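Local coordinates for malonyl acyl carrier protein transacylase (Streptococcus pneumoniae, PDB 3IM8) that probably transfers the malonyl group from malonyl-CoA to holo-acyl carrier protein, releasing CoA, in fatty acid synthesis, at residues A[109-114]-A[208-213]; A[136-141]-A[157-162]; A[165-170]-A[176-181]. All coordinates share one frame; numbering follows the deposited sequence.

Contact 1: A[109-114]-A[208-213]; sequences VALVAK and QKLAET
Thr213 sets its methyl group between two side chains of the facing helix. CG2 of Thr213 lies 3.7 Å from CD1 of Leu111. The same methyl lies 3.7 Å from CD of Lys114. The ends of Leu111 and Thr213 run alongside each other, pointing opposite ways. Lys114 passes Thr213 at a slant, meeting it with its aliphatic chain. A looser apolar contact joins CD1 of Leu111 to CD1 of Leu210, at 4.3 Å. Leu111 reaches both partners because its CG is anti to the backbone N (chi1 175°).

The polar side of Thr213 is turned elsewhere. With chi1 at -62°, CG2 is anti to the backbone N and OG1 lies beside it. OG1 forms a hydrogen bond with the hydroxyl of Tyr118. The carbonyl oxygen of Lys209, one helical turn back, is also within reach of OG1.

The segments belong to helices 105-122 and 204-215, which run nearly antiparallel here, at 161°. Their axes are 10.7 Å apart. Tyr94 of helix 92-99 touches both Leu111 and Leu210, so a third helix packs against the leucine side of the pair. On another flank of helix 105-122, Val109 and Ala110 pack against helix 27-40.

Contact 2: A[136-141]-A[157-162]; sequences TPVEVI and ANYNTP
Val138 presses a methyl group against the edge of the Tyr159 ring. CG2 of Val138 lies near the ring plane, 3.5 Å from CE2 of Tyr159. CD2 of the same ring is next, 4.2 Å from that CG2. The valine side chain stands roughly perpendicular to that of the tyrosine. The chi1 of Val138 is 55°, which puts CG1 between the backbone N and the carbonyl carbon and CG2 opposite the N. This is the apolar part of the contact.

The polar part runs through one water. It accepts from N of Val138 at 3.1 Å and donates to O of Pro162 at 2.7 Å. Val138 is the first residue of helix 138-148, after Pro137 at the N-cap position. The water thus serves an amide of the first helical turn and links it to the chain just past strand 154-161.

The phenol is held from outside the two segments. Its OH is hydrogen-bonded to OE2 of Glu142, one turn further along the same helix. Arg253 makes a cation-pi contact with the ring. These partners probably help to hold the ring where its edge meets Val138.

Helix 138-148 here packs against the strand that follows it. Strand 129-134, this helix and strand 154-161 form a split beta-alpha-beta unit. The two strands are parallel, and strand 164-169 lies between them. Such a unit is the first half of a ferredoxin-like fold, as in the small subdomain of malonyl-CoA:ACP transacylases.

Contact 3: A[165-170]-A[176-181]; sequences IVIAGE and RAVELL
Ile167 carries the strand side of this contact with a single methyl group. Its CD1 lies 3.8 Å from CB of Ala177. The same CD1 is 4.2 Å from CD1 of Leu181, and these two side chains approach tip to tip. CG1 of Val178 is a looser third neighbour, 4.4 Å from CD1 of Ile167. The three helix side chains meet the same methyl from the helix side, and the contact is wholly apolar. The chi1 of Ile167 is 63°, with CG1 placed between the backbone N and the carbonyl carbon. CG2 lies beside the N, and the extended chi2 (153°) carries CD1 out to the helix. Ala177 and Leu181 sit one turn apart, tied by the bond from N of Leu181 to O of Ala177 (2.9 Å).

Strand 164-169 and helix 171-184 follow each other directly in the chain. The helix turns back across the strand, with an angle of 144° between the two directions and 10.4 Å between the axes. They are the third strand and second helix of the ferredoxin-like subdomain. Its two helices pack side by side on one face of its sheet.

The second shell comes from that other helix and from the neighbouring strands. Ile141 and Cys145 of helix 138-148 also touch Ile167, and Ala144 touches Leu181. Val131 and Val133 of strand 129-134 receive Val178 and Leu181, while Val154 receives Ala177. The backbone of Ile167 is bonded to Val131, which holds the strand in the sheet. Where strand passes into helix, Glu170 occupies the N-cap position. Its OE1 is hydrogen-bonded to N of Val153, tying this turn to the start of strand 154-161.

How the contacts relate
Following the chain, segment 109-114 comes first, on a helix of the large subdomain. The chain then enters the small subdomain. There contact 2 closes a short loop from helix 138-148 to the end of strand 154-161. Contact 3 follows in series, closing a tighter loop from strand 164-169 to helix 171-184. The chain returns to the large subdomain, and segment 208-213 completes contact 1. Its long loop therefore encloses both others, and none cross. Contacts 2 and 3 share one sheet and touch: N of Ala157 lies 2.6 Å from O of Val166, a probable hydrogen bond. Contact 1 stands apart, its centre about 29 Å from each of theirs.

Contact 1: A[109-114]-A[208-213]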
# COMPACT_ATOMS: atom_id res chain seq x y z
N VAL A 109 -7.99 -10.44 6.47
CA VAL A 109 -7.07 -10.56 7.58
C VAL A 109 -6.25 -11.84 7.45
O VAL A 109 -5.01 -11.76 7.58
CB VAL A 109 -7.82 -10.54 8.91
CG1 VAL A 109 -6.87 -10.74 10.06
CG2 VAL A 109 -8.55 -9.18 9.08
N ALA A 110 -6.89 -13.00 7.21
CA ALA A 110 -6.10 -14.22 7.11
C ALA A 110 -5.16 -14.14 5.88
O ALA A 110 -4.01 -14.55 5.95
CB ALA A 110 -6.99 -15.49 7.03
N LEU A 111 -5.66 -13.60 4.78
CA LEU A 111 -4.94 -13.60 3.54
C LEU A 111 -3.70 -12.73 3.58
O LEU A 111 -2.68 -13.10 2.96
CB LEU A 111 -5.86 -13.08 2.47
CG LEU A 111 -5.40 -12.85 1.06
CD1 LEU A 111 -4.78 -14.13 0.47
CD2 LEU A 111 -6.68 -12.39 0.33
N VAL A 112 -3.78 -11.56 4.24
CA VAL A 112 -2.58 -10.69 4.34
C VAL A 112 -1.55 -11.22 5.35
O VAL A 112 -0.36 -10.97 5.17
CB VAL A 112 -2.87 -9.12 4.52
CG1 VAL A 112 -3.78 -8.56 3.34
CG2 VAL A 112 -3.50 -8.83 5.87
N ALA A 113 -1.98 -11.95 6.39
CA ALA A 113 -1.02 -12.65 7.27
C ALA A 113 -0.18 -13.61 6.48
O ALA A 113 1.03 -13.70 6.72
CB ALA A 113 -1.71 -13.37 8.37
N LYS A 114 -0.79 -14.30 5.51
CA LYS A 114 -0.07 -15.22 4.62
C LYS A 114 0.79 -14.47 3.62
O LYS A 114 2.00 -14.78 3.51
CB LYS A 114 -1.06 -16.15 3.93
CG LYS A 114 -1.41 -17.39 4.78
CD LYS A 114 -2.60 -18.12 4.17
CE LYS A 114 -2.96 -19.45 4.85
NZ LYS A 114 -1.87 -20.48 4.62
N GLN A 208 3.90 -17.02 -6.35
CA GLN A 208 3.44 -18.40 -6.61
C GLN A 208 2.69 -18.96 -5.45
O GLN A 208 1.66 -19.62 -5.63
CB GLN A 208 4.61 -19.34 -6.91
CG GLN A 208 5.13 -19.26 -8.34
CD GLN A 208 4.22 -20.00 -9.33
OE1 GLN A 208 3.18 -19.46 -9.77
NE2 GLN A 208 4.59 -21.26 -9.68
N LYS A 209 3.22 -18.71 -4.26
CA LYS A 209 2.57 -19.16 -3.06
C LYS A 209 1.26 -18.37 -2.88
O LYS A 209 0.26 -18.92 -2.43
CB LYS A 209 3.49 -18.98 -1.85
CG LYS A 209 4.59 -20.09 -1.63
CD LYS A 209 5.17 -20.04 -0.19
CE LYS A 209 6.35 -21.01 0.05
NZ LYS A 209 5.97 -22.49 -0.06
N LEU A 210 1.29 -17.09 -3.28
CA LEU A 210 0.17 -16.22 -2.97
C LEU A 210 -0.94 -16.62 -3.93
O LEU A 210 -2.09 -16.65 -3.55
CB LEU A 210 0.52 -14.74 -3.11
CG LEU A 210 -0.55 -13.62 -2.91
CD1 LEU A 210 -1.04 -13.58 -1.49
CD2 LEU A 210 0.05 -12.30 -3.24
N ALA A 211 -0.55 -17.01 -5.15
CA ALA A 211 -1.54 -17.43 -6.17
C ALA A 211 -2.32 -18.69 -5.74
O ALA A 211 -3.56 -18.75 -5.92
CB ALA A 211 -0.89 -17.58 -7.55
N GLU A 212 -1.62 -19.63 -5.10
CA GLU A 212 -2.26 -20.81 -4.55
C GLU A 212 -3.23 -20.37 -3.45
O GLU A 212 -4.33 -20.91 -3.34
CB GLU A 212 -1.27 -21.81 -3.91
CG GLU A 212 -0.05 -22.25 -4.70
CD GLU A 212 0.90 -23.17 -3.85
OE1 GLU A 212 2.07 -22.77 -3.51
OE2 GLU A 212 0.45 -24.27 -3.50
N THR A 213 -2.80 -19.42 -2.61
CA THR A 213 -3.64 -19.02 -1.47
C THR A 213 -4.85 -18.29 -2.00
O THR A 213 -5.95 -18.48 -1.50
CB THR A 213 -2.90 -18.09 -0.46
OG1 THR A 213 -1.79 -18.80 0.10
CG2 THR A 213 -3.83 -17.69 0.69

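Contact 2: A[136-141]-A[157-162]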
# COMPACT_ATOMS: atom_id res chain seq x y z
N THR A 136 13.88 13.12 -11.86
CA THR A 136 14.42 12.69 -13.15
C THR A 136 13.30 12.09 -14.01
O THR A 136 12.42 11.42 -13.48
CB THR A 136 15.55 11.66 -12.98
OG1 THR A 136 15.07 10.36 -13.35
CG2 THR A 136 16.03 11.62 -11.53
N PRO A 137 13.33 12.31 -15.33
CA PRO A 137 12.25 11.81 -16.18
C PRO A 137 12.11 10.29 -16.07
O PRO A 137 13.11 9.58 -15.96
CB PRO A 137 12.73 12.18 -17.59
CG PRO A 137 13.59 13.33 -17.38
CD PRO A 137 14.34 13.03 -16.14
N VAL A 138 10.87 9.79 -16.10
CA VAL A 138 10.62 8.34 -15.98
C VAL A 138 11.43 7.51 -16.99
O VAL A 138 11.97 6.47 -16.65
CB VAL A 138 9.08 7.99 -16.02
CG1 VAL A 138 8.41 8.53 -17.24
CG2 VAL A 138 8.85 6.49 -15.88
N GLU A 139 11.53 8.02 -18.22
CA GLU A 139 12.18 7.34 -19.34
C GLU A 139 13.62 6.99 -18.98
O GLU A 139 14.10 5.85 -19.19
CB GLU A 139 12.19 8.26 -20.58
CG GLU A 139 10.82 8.64 -21.14
CD GLU A 139 9.96 9.47 -20.17
OE1 GLU A 139 8.71 9.33 -20.23
OE2 GLU A 139 10.52 10.25 -19.34
N VAL A 140 14.29 7.99 -18.42
CA VAL A 140 15.69 7.89 -17.98
C VAL A 140 15.91 6.81 -16.96
O VAL A 140 16.91 6.09 -17.05
CB VAL A 140 16.20 9.24 -17.39
CG1 VAL A 140 17.63 9.09 -16.84
CG2 VAL A 140 16.08 10.36 -18.44
N ILE A 141 14.96 6.68 -16.02
CA ILE A 141 15.09 5.76 -14.91
C ILE A 141 14.89 4.35 -15.42
O ILE A 141 15.65 3.44 -15.08
CB ILE A 141 14.05 6.08 -13.76
CG1 ILE A 141 14.39 7.42 -13.09
CG2 ILE A 141 14.04 5.00 -12.69
CD1 ILE A 141 13.20 8.02 -12.28
N ALA A 157 10.15 0.08 -8.83
CA ALA A 157 9.23 -0.62 -7.94
C ALA A 157 8.00 0.25 -7.62
O ALA A 157 6.88 -0.25 -7.55
CB ALA A 157 9.95 -1.03 -6.60
N ASN A 158 8.22 1.55 -7.36
CA ASN A 158 7.12 2.40 -6.93
C ASN A 158 7.11 3.65 -7.75
O ASN A 158 8.00 4.47 -7.60
CB ASN A 158 7.23 2.75 -5.44
CG ASN A 158 7.08 1.54 -4.51
OD1 ASN A 158 8.04 0.87 -4.20
ND2 ASN A 158 5.87 1.28 -4.05
N TYR A 159 6.11 3.81 -8.60
CA TYR A 159 5.89 5.09 -9.29
C TYR A 159 5.01 5.97 -8.39
O TYR A 159 3.79 5.96 -8.51
CB TYR A 159 5.21 4.91 -10.65
CG TYR A 159 6.07 4.17 -11.68
CD1 TYR A 159 6.10 2.76 -11.73
CD2 TYR A 159 6.84 4.86 -12.60
CE1 TYR A 159 6.88 2.07 -12.66
CE2 TYR A 159 7.63 4.16 -13.57
CZ TYR A 159 7.63 2.76 -13.57
OH TYR A 159 8.36 2.06 -14.48
N ASN A 160 5.64 6.74 -7.51
CA ASN A 160 4.90 7.58 -6.53
C ASN A 160 4.37 8.91 -7.09
O ASN A 160 3.17 9.20 -6.99
CB ASN A 160 5.71 7.80 -5.22
CG ASN A 160 6.17 6.49 -4.57
OD1 ASN A 160 5.50 5.45 -4.65
ND2 ASN A 160 7.30 6.55 -3.87
N THR A 161 5.27 9.73 -7.63
CA THR A 161 4.95 10.97 -8.35
C THR A 161 5.78 11.03 -9.65
O THR A 161 6.70 10.23 -9.81
CB THR A 161 5.22 12.23 -7.48
OG1 THR A 161 6.63 12.49 -7.45
CG2 THR A 161 4.71 12.01 -6.00
N PRO A 162 5.43 11.95 -10.60
CA PRO A 162 6.29 12.08 -11.79
C PRO A 162 7.75 12.43 -11.43
O PRO A 162 8.68 12.19 -12.24
CB PRO A 162 5.63 13.20 -12.60
CG PRO A 162 4.14 13.15 -12.20
CD PRO A 162 4.21 12.81 -10.70
O HOH W 1 8.66 11.58 -14.92

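Contact 3: A[165-170]-A[176-181]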
# COMPACT_ATOMS: atom_id res chain seq x y z
N ILE A 165 10.42 8.27 -8.03
CA ILE A 165 10.30 6.88 -8.44
C ILE A 165 11.34 6.04 -7.73
O ILE A 165 12.54 6.34 -7.80
CB ILE A 165 10.45 6.75 -10.01
CG1 ILE A 165 9.19 7.37 -10.66
CG2 ILE A 165 10.65 5.27 -10.43
CD1 ILE A 165 9.28 7.74 -12.12
N VAL A 166 10.89 5.00 -7.04
CA VAL A 166 11.79 4.12 -6.37
C VAL A 166 12.12 2.94 -7.28
O VAL A 166 11.21 2.22 -7.76
CB VAL A 166 11.23 3.57 -5.01
CG1 VAL A 166 12.30 2.69 -4.30
CG2 VAL A 166 10.76 4.72 -4.11
N ILE A 167 13.43 2.71 -7.47
CA ILE A 167 13.91 1.50 -8.14
C ILE A 167 14.29 0.47 -7.09
O ILE A 167 14.75 0.83 -6.02
CB ILE A 167 15.12 1.83 -9.09
CG1 ILE A 167 16.32 2.38 -8.29
CG2 ILE A 167 14.71 2.95 -10.06
CD1 ILE A 167 17.66 2.11 -8.97
N ALA A 168 14.12 -0.81 -7.40
CA ALA A 168 14.51 -1.84 -6.46
C ALA A 168 15.14 -3.06 -7.16
O ALA A 168 15.07 -3.19 -8.39
CB ALA A 168 13.27 -2.26 -5.66
N GLY A 169 15.75 -3.94 -6.36
CA GLY A 169 16.23 -5.26 -6.82
C GLY A 169 17.49 -5.71 -6.08
O GLY A 169 17.63 -5.41 -4.91
N GLU A 170 18.41 -6.40 -6.78
CA GLU A 170 19.64 -6.92 -6.14
C GLU A 170 20.76 -5.87 -6.03
O GLU A 170 20.82 -4.89 -6.80
CB GLU A 170 20.15 -8.16 -6.91
CG GLU A 170 19.09 -9.22 -7.12
CD GLU A 170 19.53 -10.29 -8.10
OE1 GLU A 170 19.30 -10.15 -9.30
OE2 GLU A 170 20.07 -11.30 -7.66
N ARG A 176 24.63 -0.50 -10.09
CA ARG A 176 24.97 -0.20 -11.50
C ARG A 176 23.95 0.80 -12.05
O ARG A 176 24.33 1.82 -12.67
CB ARG A 176 25.11 -1.52 -12.34
CG ARG A 176 25.46 -1.43 -13.88
CD ARG A 176 26.81 -0.72 -14.35
NE ARG A 176 26.76 -0.48 -15.83
CZ ARG A 176 27.32 0.55 -16.50
NH1 ARG A 176 28.01 1.48 -15.86
NH2 ARG A 176 27.20 0.64 -17.82
N ALA A 177 22.66 0.54 -11.78
CA ALA A 177 21.58 1.51 -12.08
C ALA A 177 21.79 2.95 -11.59
O ALA A 177 21.58 3.87 -12.36
CB ALA A 177 20.24 0.97 -11.57
N VAL A 178 22.16 3.18 -10.33
CA VAL A 178 22.38 4.57 -9.85
C VAL A 178 23.60 5.22 -10.48
O VAL A 178 23.61 6.42 -10.74
CB VAL A 178 22.44 4.75 -8.26
CG1 VAL A 178 21.08 4.47 -7.60
CG2 VAL A 178 23.53 3.93 -7.61
N GLU A 179 24.62 4.41 -10.76
CA GLU A 179 25.82 4.89 -11.46
C GLU A 179 25.36 5.40 -12.81
O GLU A 179 25.72 6.51 -13.24
CB GLU A 179 26.84 3.75 -11.62
CG GLU A 179 28.07 4.07 -12.50
CD GLU A 179 28.86 2.83 -12.85
OE1 GLU A 179 29.29 2.14 -11.90
OE2 GLU A 179 29.06 2.55 -14.08
N LEU A 180 24.52 4.62 -13.48
CA LEU A 180 24.02 5.08 -14.77
C LEU A 180 23.16 6.33 -14.58
O LEU A 180 23.25 7.25 -15.37
CB LEU A 180 23.28 3.95 -15.49
CG LEU A 180 24.17 2.93 -16.18
CD1 LEU A 180 23.33 1.68 -16.48
CD2 LEU A 180 24.83 3.52 -17.46
N LEU A 181 22.36 6.38 -13.50
CA LEU A 181 21.55 7.59 -13.22
C LEU A 181 22.40 8.86 -12.94
O LEU A 181 22.10 9.94 -13.45
CB LEU A 181 20.53 7.32 -12.08
CG LEU A 181 19.43 6.27 -12.42
CD1 LEU A 181 18.88 5.43 -11.22
CD2 LEU A 181 18.29 6.84 -13.23